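PDB 3LIU: putative cell adhesion protein from Parabacteroides distasonis, which probably serves as a fimbrillin-type subunit of cell-surface pili and is thought to act in cell adhesion. Local coordinates for residues 302-315 with 327-339. Residues are numbered along the deposited sequence; the frame is centred on the assembly and turned at random.
Sequences AYANHTLLIVKGDY and TKENCYYAIPVGE
Lys312 lays its aliphatic chain over one face of the Tyr332 ring, with CG 3.8 Å from the ring centroid in a CH-pi contact. Lys312 CG stands anti to the backbone N (chi1 -163°), which runs the chain alongside the ring, both pointing the same way. A water joins Lys312 NZ to Tyr332 OH. Ile310 CG2 meets the same ring obliquely at Tyr332 CD1. Were Tyr332 an alanine, the Lys312 methylenes would probably lose the ring face they lie on, and the water at NZ its hydroxyl partner.

The Tyr303 ring carries Pro336 CG over one face, 4.1 Å from the centroid. Ala334 O lies at its edge, in plane, and a water links this oxygen to Tyr303 OH.

On the other side of the sheet, Tyr333 OH comes within 3.5 Å of Tyr315 CB. The two tyrosine side chains cross at about a right angle. Tyr333 OH bonds to Gly368 O and Tyr315 OH to Ser195 OG, while Val311 and Ile335 on this side pack against Leu364 of strand 358-366.

Backbone bonds pair the strands from Leu309 with Ile335 to Tyr315 with Lys328. Asn330 and Cys331 both face Gly313. Cys331 N bonds to Gly313 O (2.9 Å), while Asn330 N turns to Asp314 OD1 (3.0 Å), nearly straight at 163°. Lys201 forms a salt bridge with Asp314, probably offsetting the nearby like charge of Glu329. The pairing of Asn330 and Cys331 with Gly313 is a G1 beta bulge in an antiparallel beta hairpin, whose strand 308-319 also pairs with strand 193-213.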
loop_
_atom_site.group_PDB
_atom_site.type_symbol
_atom_site.label_atom_id
_atom_site.label_comp_id
_atom_site.label_asym_id
_atom_site.label_seq_id
_atom_site.Cartn_x
_atom_site.Cartn_y
_atom_site.Cartn_z
ATOM N N ALA A 302 -18.227 -6.403 -8.049
ATOM C CA ALA A 302 -17.778 -5.045 -7.868
ATOM C C ALA A 302 -17.245 -4.777 -6.441
ATOM O O ALA A 302 -16.437 -3.880 -6.253
ATOM C CB ALA A 302 -18.930 -4.054 -8.251
ATOM N N TYR A 303 -17.681 -5.539 -5.430
ATOM C CA TYR A 303 -17.200 -5.307 -4.063
ATOM C C TYR A 303 -16.276 -6.373 -3.505
ATOM O O TYR A 303 -15.201 -6.033 -2.999
ATOM C CB TYR A 303 -18.360 -5.150 -3.111
ATOM C CG TYR A 303 -19.219 -3.924 -3.339
ATOM C CD1 TYR A 303 -20.125 -3.863 -4.395
ATOM C CD2 TYR A 303 -19.193 -2.870 -2.455
ATOM C CE1 TYR A 303 -20.940 -2.761 -4.564
ATOM C CE2 TYR A 303 -20.016 -1.752 -2.614
ATOM C CZ TYR A 303 -20.878 -1.703 -3.659
ATOM O OH TYR A 303 -21.681 -0.605 -3.817
ATOM N N ALA A 304 -16.713 -7.647 -3.580
ATOM C CA ALA A 304 -15.968 -8.804 -3.033
ATOM C C ALA A 304 -14.938 -9.344 -4.036
ATOM O O ALA A 304 -15.343 -9.724 -5.159
ATOM C CB ALA A 304 -16.953 -9.927 -2.698
ATOM N N ASN A 305 -13.638 -9.399 -3.711
ATOM C CA ASN A 305 -13.009 -8.908 -2.467
ATOM C C ASN A 305 -12.013 -7.814 -2.826
ATOM O O ASN A 305 -10.822 -7.860 -2.507
ATOM C CB ASN A 305 -12.296 -10.027 -1.673
ATOM C CG ASN A 305 -13.210 -10.719 -0.627
ATOM O OD1 ASN A 305 -14.392 -10.365 -0.478
ATOM N ND2 ASN A 305 -12.643 -11.741 0.106
ATOM N N HIS A 306 -12.526 -6.808 -3.514
ATOM C CA HIS A 306 -11.797 -5.567 -3.667
ATOM C C HIS A 306 -11.751 -4.885 -2.336
ATOM O O HIS A 306 -12.657 -5.061 -1.515
ATOM C CB HIS A 306 -12.516 -4.697 -4.670
ATOM C CG HIS A 306 -12.363 -5.189 -6.066
ATOM N ND1 HIS A 306 -11.139 -5.231 -6.695
ATOM C CD2 HIS A 306 -13.264 -5.674 -6.948
ATOM C CE1 HIS A 306 -11.299 -5.712 -7.915
ATOM N NE2 HIS A 306 -12.574 -6.003 -8.086
ATOM N N THR A 307 -10.705 -4.107 -2.117
ATOM C CA THR A 307 -10.555 -3.368 -0.873
ATOM C C THR A 307 -11.658 -2.324 -0.751
ATOM O O THR A 307 -11.923 -1.587 -1.717
ATOM C CB THR A 307 -9.186 -2.698 -0.833
ATOM O OG1 THR A 307 -8.194 -3.713 -0.921
ATOM C CG2 THR A 307 -8.962 -1.894 0.418
ATOM N N LEU A 308 -12.315 -2.320 0.418
ATOM C CA LEU A 308 -13.444 -1.424 0.696
ATOM C C LEU A 308 -13.032 -0.446 1.760
ATOM O O LEU A 308 -12.322 -0.818 2.713
ATOM C CB LEU A 308 -14.685 -2.210 1.218
ATOM C CG LEU A 308 -15.170 -3.411 0.404
ATOM C CD1 LEU A 308 -16.359 -4.120 1.053
ATOM C CD2 LEU A 308 -15.521 -3.060 -1.050
ATOM N N LEU A 309 -13.511 0.789 1.605
ATOM C CA LEU A 309 -13.633 1.716 2.675
ATOM C C LEU A 309 -15.084 1.761 3.089
ATOM O O LEU A 309 -15.991 2.017 2.273
ATOM C CB LEU A 309 -13.100 3.118 2.305
ATOM C CG LEU A 309 -13.203 4.115 3.482
ATOM C CD1 LEU A 309 -11.994 5.022 3.604
ATOM C CD2 LEU A 309 -14.496 4.929 3.447
ATOM N N ILE A 310 -15.309 1.507 4.373
ATOM C CA ILE A 310 -16.655 1.495 4.928
ATOM C C ILE A 310 -16.764 2.505 6.071
ATOM O O ILE A 310 -15.900 2.527 6.988
ATOM C CB ILE A 310 -17.012 0.072 5.448
ATOM C CG1 ILE A 310 -16.764 -0.973 4.360
ATOM C CG2 ILE A 310 -18.533 -0.021 5.938
ATOM C CD1 ILE A 310 -17.076 -2.445 4.786
ATOM N N VAL A 311 -17.782 3.376 6.000
ATOM C CA VAL A 311 -18.101 4.303 7.082
ATOM C C VAL A 311 -19.384 3.912 7.813
ATOM O O VAL A 311 -20.291 3.291 7.232
ATOM C CB VAL A 311 -18.172 5.773 6.609
ATOM C CG1 VAL A 311 -16.911 6.116 5.730
ATOM C CG2 VAL A 311 -19.424 6.013 5.847
ATOM N N LYS A 312 -19.393 4.211 9.108
ATOM C CA LYS A 312 -20.562 4.051 9.955
ATOM C C LYS A 312 -20.903 5.378 10.606
ATOM O O LYS A 312 -20.012 6.069 11.093
ATOM C CB LYS A 312 -20.306 3.038 11.053
ATOM C CG LYS A 312 -21.614 2.530 11.713
ATOM C CD LYS A 312 -21.389 1.684 12.925
ATOM C CE LYS A 312 -20.879 2.501 14.073
ATOM N NZ LYS A 312 -20.635 1.641 15.219
ATOM N N GLY A 313 -22.196 5.720 10.645
ATOM C CA GLY A 313 -22.637 6.933 11.345
ATOM C C GLY A 313 -24.147 7.011 11.472
ATOM O O GLY A 313 -24.864 6.081 11.103
ATOM N N ASP A 314 -24.634 8.132 11.980
ATOM C CA ASP A 314 -26.057 8.304 12.267
ATOM C C ASP A 314 -26.617 9.218 11.210
ATOM O O ASP A 314 -26.112 10.325 11.033
ATOM C CB ASP A 314 -26.269 8.918 13.660
ATOM C CG ASP A 314 -25.727 8.035 14.777
ATOM O OD1 ASP A 314 -25.407 6.850 14.535
ATOM O OD2 ASP A 314 -25.580 8.552 15.895
ATOM N N TYR A 315 -27.647 8.755 10.503
ATOM C CA TYR A 315 -28.209 9.511 9.379
ATOM C C TYR A 315 -29.601 9.934 9.759
ATOM O O TYR A 315 -30.432 9.123 10.202
ATOM C CB TYR A 315 -28.219 8.660 8.102
ATOM C CG TYR A 315 -28.976 9.270 6.940
ATOM C CD1 TYR A 315 -28.394 10.243 6.112
ATOM C CD2 TYR A 315 -30.273 8.887 6.676
ATOM C CE1 TYR A 315 -29.117 10.801 5.044
ATOM C CE2 TYR A 315 -30.996 9.431 5.625
ATOM C CZ TYR A 315 -30.430 10.374 4.816
ATOM O OH TYR A 315 -31.207 10.883 3.807
ATOM N N THR A 327 -33.803 9.721 12.921
ATOM C CA THR A 327 -32.388 9.342 12.878
ATOM C C THR A 327 -32.265 7.814 12.921
ATOM O O THR A 327 -32.817 7.148 13.799
ATOM C CB THR A 327 -31.609 9.950 14.034
ATOM O OG1 THR A 327 -31.731 11.381 13.966
ATOM C CG2 THR A 327 -30.132 9.518 14.004
ATOM N N LYS A 328 -31.581 7.287 11.930
ATOM C CA LYS A 328 -31.164 5.892 11.899
ATOM C C LYS A 328 -29.748 5.868 12.406
ATOM O O LYS A 328 -28.851 6.449 11.803
ATOM C CB LYS A 328 -31.229 5.337 10.490
ATOM C CG LYS A 328 -30.920 3.776 10.429
ATOM C CD LYS A 328 -31.210 3.173 9.037
ATOM C CE LYS A 328 -31.022 1.649 9.009
ATOM N NZ LYS A 328 -31.313 1.053 7.652
ATOM N N GLU A 329 -29.535 5.199 13.520
ATOM C CA GLU A 329 -28.206 5.161 14.069
ATOM C C GLU A 329 -27.417 4.033 13.453
ATOM O O GLU A 329 -27.994 3.065 13.002
ATOM C CB GLU A 329 -28.255 4.929 15.560
ATOM C CG GLU A 329 -28.926 6.018 16.325
ATOM C CD GLU A 329 -28.689 5.821 17.794
ATOM O OE1 GLU A 329 -27.549 5.539 18.181
ATOM O OE2 GLU A 329 -29.628 5.916 18.562
ATOM N N ASN A 330 -26.092 4.158 13.482
ATOM C CA ASN A 330 -25.191 3.049 13.181
ATOM C C ASN A 330 -25.443 2.439 11.813
ATOM O O ASN A 330 -25.522 1.219 11.681
ATOM C CB ASN A 330 -25.277 2.015 14.327
ATOM C CG ASN A 330 -24.866 2.618 15.643
ATOM O OD1 ASN A 330 -23.830 3.307 15.717
ATOM N ND2 ASN A 330 -25.702 2.436 16.690
ATOM N N CYS A 331 -25.628 3.325 10.824
ATOM C CA CYS A 331 -25.762 3.015 9.415
ATOM C C CYS A 331 -24.405 2.833 8.765
ATOM O O CYS A 331 -23.528 3.667 8.980
ATOM C CB CYS A 331 -26.319 4.225 8.654
ATOM S SG CYS A 331 -27.904 4.535 8.878
ATOM N N TYR A 332 -24.286 1.843 7.873
ATOM C CA TYR A 332 -23.072 1.615 7.101
ATOM C C TYR A 332 -23.215 1.956 5.618
ATOM O O TYR A 332 -24.269 1.733 4.975
ATOM C CB TYR A 332 -22.620 0.152 7.182
ATOM C CG TYR A 332 -22.218 -0.323 8.523
ATOM C CD1 TYR A 332 -20.912 -0.191 8.961
ATOM C CD2 TYR A 332 -23.145 -0.937 9.378
ATOM C CE1 TYR A 332 -20.539 -0.644 10.201
ATOM C CE2 TYR A 332 -22.774 -1.368 10.644
ATOM C CZ TYR A 332 -21.462 -1.227 11.050
ATOM O OH TYR A 332 -21.064 -1.640 12.321
ATOM N N TYR A 333 -22.104 2.440 5.078
ATOM C CA TYR A 333 -21.946 2.776 3.668
ATOM C C TYR A 333 -20.559 2.275 3.214
ATOM O O TYR A 333 -19.506 2.694 3.773
ATOM C CB TYR A 333 -22.036 4.281 3.472
ATOM C CG TYR A 333 -23.299 4.919 4.012
ATOM C CD1 TYR A 333 -23.386 5.294 5.338
ATOM C CD2 TYR A 333 -24.409 5.147 3.185
ATOM C CE1 TYR A 333 -24.535 5.904 5.857
ATOM C CE2 TYR A 333 -25.564 5.730 3.679
ATOM C CZ TYR A 333 -25.605 6.132 5.034
ATOM O OH TYR A 333 -26.722 6.721 5.554
ATOM N N ALA A 334 -20.559 1.350 2.254
ATOM C CA ALA A 334 -19.339 0.726 1.755
ATOM C C ALA A 334 -19.003 1.158 0.336
ATOM O O ALA A 334 -19.903 1.228 -0.502
ATOM C CB ALA A 334 -19.488 -0.807 1.815
ATOM N N ILE A 335 -17.714 1.340 0.072
ATOM C CA ILE A 335 -17.154 1.847 -1.182
ATOM C C ILE A 335 -16.020 0.965 -1.658
ATOM O O ILE A 335 -15.026 0.819 -0.952
ATOM C CB ILE A 335 -16.524 3.263 -0.899
ATOM C CG1 ILE A 335 -17.634 4.256 -0.598
ATOM C CG2 ILE A 335 -15.649 3.783 -2.000
ATOM C CD1 ILE A 335 -18.852 4.046 -1.417
ATOM N N PRO A 336 -16.115 0.421 -2.876
ATOM C CA PRO A 336 -14.940 -0.232 -3.427
ATOM C C PRO A 336 -13.911 0.785 -3.897
ATOM O O PRO A 336 -14.175 1.539 -4.834
ATOM C CB PRO A 336 -15.495 -1.063 -4.588
ATOM C CG PRO A 336 -16.900 -0.583 -4.800
ATOM C CD PRO A 336 -17.219 0.499 -3.842
ATOM N N VAL A 337 -12.733 0.774 -3.272
ATOM C CA VAL A 337 -11.718 1.820 -3.487
ATOM C C VAL A 337 -11.094 1.699 -4.881
ATOM O O VAL A 337 -10.390 0.745 -5.219
ATOM C CB VAL A 337 -10.653 1.820 -2.377
ATOM C CG1 VAL A 337 -9.590 2.955 -2.594
ATOM C CG2 VAL A 337 -11.327 2.034 -1.016
ATOM N N GLY A 338 -11.345 2.708 -5.692
ATOM C CA GLY A 338 -10.691 2.819 -6.979
ATOM C C GLY A 338 -11.416 2.178 -8.142
ATOM O O GLY A 338 -10.847 2.020 -9.218
ATOM N N GLU A 339 -12.662 1.804 -7.931
ATOM C CA GLU A 339 -13.524 1.362 -9.014
ATOM C C GLU A 339 -13.609 2.410 -10.145
ATOM O O GLU A 339 -13.617 2.090 -11.344
ATOM C CB GLU A 339 -14.891 1.085 -8.417
ATOM C CG GLU A 339 -15.978 0.807 -9.451
ATOM C CD GLU A 339 -17.305 0.449 -8.795
ATOM O OE1 GLU A 339 -17.750 1.177 -7.875
ATOM O OE2 GLU A 339 -17.881 -0.572 -9.187
HETATM O O HOH W 1 -15.657 -2.224 -8.401
HETATM O O HOH W 2 -22.468 0.529 -1.215
HETATM O O HOH W 3 -10.567 -1.719 -4.145
HETATM O O HOH W 4 -19.071 -0.849 13.916
#